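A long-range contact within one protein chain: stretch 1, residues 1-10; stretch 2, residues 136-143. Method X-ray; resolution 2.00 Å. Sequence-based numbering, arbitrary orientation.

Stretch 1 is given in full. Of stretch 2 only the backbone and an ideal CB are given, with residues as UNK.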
# COMPACT_ATOMS: atom_id res chain seq x y z
N ALA A 1 11.00 12.01 -4.35
CA ALA A 1 9.54 12.35 -4.36
C ALA A 1 8.91 11.93 -5.69
O ALA A 1 9.11 12.58 -6.71
CB ALA A 1 9.34 13.83 -4.12
N PRO A 2 8.13 10.83 -5.68
CA PRO A 2 7.64 10.20 -6.91
C PRO A 2 6.78 11.16 -7.74
O PRO A 2 6.09 11.99 -7.16
CB PRO A 2 6.77 9.04 -6.41
CG PRO A 2 7.07 8.90 -4.96
CD PRO A 2 7.50 10.24 -4.48
N PRO A 3 6.83 11.04 -9.08
CA PRO A 3 5.94 11.87 -9.90
C PRO A 3 4.48 11.69 -9.48
O PRO A 3 4.03 10.56 -9.27
CB PRO A 3 6.17 11.34 -11.32
CG PRO A 3 7.54 10.76 -11.29
CD PRO A 3 7.68 10.17 -9.92
N SER A 4 3.77 12.80 -9.35
CA SER A 4 2.40 12.82 -8.83
C SER A 4 1.38 12.06 -9.70
O SER A 4 0.25 11.83 -9.26
CB SER A 4 1.95 14.26 -8.64
OG SER A 4 1.88 14.94 -9.88
N ASN A 5 1.78 11.69 -10.91
CA ASN A 5 0.93 10.95 -11.86
C ASN A 5 1.38 9.50 -12.07
O ASN A 5 0.90 8.82 -12.98
CB ASN A 5 0.90 11.69 -13.21
CG ASN A 5 2.25 11.69 -13.90
OD1 ASN A 5 3.29 11.52 -13.26
ND2 ASN A 5 2.24 11.88 -15.22
N LEU A 6 2.30 9.03 -11.23
CA LEU A 6 2.89 7.69 -11.37
C LEU A 6 2.08 6.61 -10.65
O LEU A 6 2.01 5.48 -11.13
CB LEU A 6 4.34 7.68 -10.87
CG LEU A 6 5.14 6.37 -10.97
CD1 LEU A 6 5.20 5.83 -12.40
CD2 LEU A 6 6.54 6.56 -10.42
N MET A 7 1.48 6.98 -9.52
CA MET A 7 0.87 5.99 -8.63
C MET A 7 -0.58 6.26 -8.25
O MET A 7 -0.99 7.41 -8.05
CB MET A 7 1.72 5.83 -7.37
CG MET A 7 2.92 4.94 -7.57
SD MET A 7 3.96 4.86 -6.12
CE MET A 7 5.10 6.19 -6.49
N GLN A 8 -1.34 5.18 -8.16
CA GLN A 8 -2.67 5.16 -7.55
C GLN A 8 -2.58 4.34 -6.25
O GLN A 8 -1.53 3.76 -5.96
CB GLN A 8 -3.69 4.53 -8.50
CG GLN A 8 -3.39 3.07 -8.87
CD GLN A 8 -4.62 2.26 -9.22
OE1 GLN A 8 -5.00 1.34 -8.49
NE2 GLN A 8 -5.26 2.59 -10.33
N LEU A 9 -3.67 4.29 -5.50
CA LEU A 9 -3.75 3.46 -4.29
C LEU A 9 -3.79 1.96 -4.66
O LEU A 9 -4.36 1.60 -5.70
CB LEU A 9 -4.97 3.84 -3.45
CG LEU A 9 -5.01 5.29 -2.93
CD1 LEU A 9 -6.45 5.72 -2.61
CD2 LEU A 9 -4.09 5.48 -1.72
N PRO A 10 -3.19 1.09 -3.81
CA PRO A 10 -3.04 -0.34 -4.14
C PRO A 10 -4.29 -1.20 -3.95
O PRO A 10 -4.20 -2.33 -3.44
CB PRO A 10 -1.91 -0.78 -3.20
CG PRO A 10 -2.06 0.10 -2.01
CD PRO A 10 -2.54 1.43 -2.53
N UNK A 136 5.02 13.48 1.39
CA UNK A 136 4.79 14.22 0.14
C UNK A 136 4.44 13.40 -1.09
O UNK A 136 4.16 13.98 -2.14
CB UNK A 136 6.04 15.04 -0.18
N UNK A 137 4.44 12.08 -0.98
CA UNK A 137 4.12 11.20 -2.11
C UNK A 137 2.64 11.26 -2.52
O UNK A 137 1.76 11.32 -1.66
CB UNK A 137 4.49 9.76 -1.76
N UNK A 138 2.39 11.23 -3.82
CA UNK A 138 1.01 11.20 -4.34
C UNK A 138 0.55 9.79 -4.73
O UNK A 138 1.29 9.03 -5.35
CB UNK A 138 0.89 12.12 -5.55
N UNK A 139 -0.68 9.47 -4.34
CA UNK A 139 -1.36 8.26 -4.76
C UNK A 139 -2.71 8.72 -5.26
O UNK A 139 -3.59 9.05 -4.46
CB UNK A 139 -1.48 7.23 -3.64
N UNK A 140 -2.85 8.78 -6.58
CA UNK A 140 -3.98 9.48 -7.20
C UNK A 140 -3.87 10.96 -6.87
O UNK A 140 -2.77 11.52 -6.91
CB UNK A 140 -5.32 8.91 -6.72
N UNK A 141 -5.01 11.60 -6.53
CA UNK A 141 -5.00 13.01 -6.15
C UNK A 141 -4.41 13.26 -4.75
O UNK A 141 -4.05 14.40 -4.44
CB UNK A 141 -6.43 13.56 -6.21
N UNK A 142 -4.31 12.21 -3.94
CA UNK A 142 -3.89 12.33 -2.54
C UNK A 142 -2.38 12.52 -2.37
O UNK A 142 -1.58 11.74 -2.91
CB UNK A 142 -4.33 11.09 -1.77
N UNK A 143 -2.02 13.54 -1.61
CA UNK A 143 -0.66 13.71 -1.11
C UNK A 143 -0.65 13.31 0.35
O UNK A 143 -1.46 13.79 1.15
CB UNK A 143 -0.16 15.15 -1.29

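Position 136 has phi 77° and psi -4°. A positive phi by itself favours glycine, and the ideal CB, 5.3 Å from A1 CB, meets nothing closely enough to select a side chain. The residue is G136.

At position 137 phi/psi of -70°/140° are open to most residues, and CA-to-CB runs sideways. The ideal CB lies 4.1 Å from P2 CD, so stretch 1 offers the apolar CD of a proline ring and no polar group close by. A small or medium apolar side chain would suit. The residue is A137, whose CB packs 4.0 Å from P2 CD.

Position 138 points its CB toward stretch 1, and the ideal CB is already 3.7 Å from S4 CA. So close an approach suggests a small side chain, or a longer one able to turn along the surface of S4; alanine, serine, cysteine or threonine are reasonable candidates. The residue is S138, with chi1 at -73° (m). Its OG comes 3.8 Å from S4 CB and is hydrogen-bonded elsewhere in the structure. The backbone reaches stretch 1 through water: water 1 accepts from S138 N (2.7 Å from its O) and donates to P2 O (2.5 Å), while water 2 donates to S138 O (2.9 Å) and P3 O (2.6 Å) and accepts from M7 N (2.7 Å).

Position 139 has extended angles, -130°/102°, and a sideways CB. Its ideal CB is 3.7 Å from L9 CD2 and 4.0 Å from Q8 C, and the M7 side chain extends nearby, so a sizeable apolar group, aliphatic or aromatic, could use both M7 and L9. The residue is F139, chi1 -65° (m). Its CB touches L9 CD2 at 3.7 Å and its CE2 reaches M7 SD at 3.7 Å; the sulfur sits 4.8 Å from the ring centroid, 57° off the normal, an oblique approach. Q8 O lies at the ring edge, 3.6 Å from F139 CD2. In the backbone, F139 CA is 3.4 Å from M7 O, a CA-H...O contact with 137° at the hydrogen.

Position 140 has phi 64° and psi -137°, the first corner (i+1) of a type II' turn spanning 139 to 142, where glycine is strongly favoured. The ideal CB is 4.7 Å from Q8 CA, so contact alone does not exclude a side chain; the backbone angles make the case. The residue is G140, and its N donates to M7 O at 2.7 Å with a nearly linear 174° angle, the one direct hydrogen bond across the stretches.

Position 141 points away into space free of stretch 1, so many residues would suit; its phi of -74° also allows proline. P141 continues the turn without touching stretch 1.

At 142 no atom of stretch 1 lies within 5.5 Å of the ideal CB, so a side chain must extend some way to reach L9; a leucine-sized or longer apolar or aromatic group could do so. Y142 does: its CE2 lies 3.7 Å from L9 CD1.

Position 143 is out of reach and unconstrained by stretch 1; it is R143.

Stretch 2, residues 136-143: GASFGPYR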
# COMPACT_ATOMS: atom_id res chain seq x y z
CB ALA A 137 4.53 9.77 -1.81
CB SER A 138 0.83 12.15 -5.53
OG SER A 138 0.82 13.50 -5.13
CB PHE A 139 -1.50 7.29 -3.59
CG PHE A 139 -0.18 6.77 -3.08
CD1 PHE A 139 0.44 7.37 -1.99
CD2 PHE A 139 0.44 5.70 -3.71
CE1 PHE A 139 1.66 6.90 -1.52
CE2 PHE A 139 1.67 5.22 -3.25
CZ PHE A 139 2.28 5.83 -2.15
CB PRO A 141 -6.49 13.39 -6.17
CG PRO A 141 -7.19 12.11 -5.84
CD PRO A 141 -6.37 11.03 -6.50
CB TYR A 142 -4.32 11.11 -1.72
CG TYR A 142 -5.79 10.76 -1.81
CD1 TYR A 142 -6.76 11.58 -1.25
CD2 TYR A 142 -6.20 9.59 -2.45
CE1 TYR A 142 -8.12 11.26 -1.33
CE2 TYR A 142 -7.55 9.26 -2.54
CZ TYR A 142 -8.50 10.10 -1.98
OH TYR A 142 -9.83 9.77 -2.06
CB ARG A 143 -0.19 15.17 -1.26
CG ARG A 143 1.20 15.44 -0.69
CD ARG A 143 1.52 16.92 -0.67
NE ARG A 143 1.83 17.43 -2.00
CZ ARG A 143 2.33 18.64 -2.26
NH1 ARG A 143 2.59 19.49 -1.27
NH2 ARG A 143 2.58 19.00 -3.51
O HOH W 1 3.97 11.28 -5.97
O HOH W 2 2.27 9.13 -8.03
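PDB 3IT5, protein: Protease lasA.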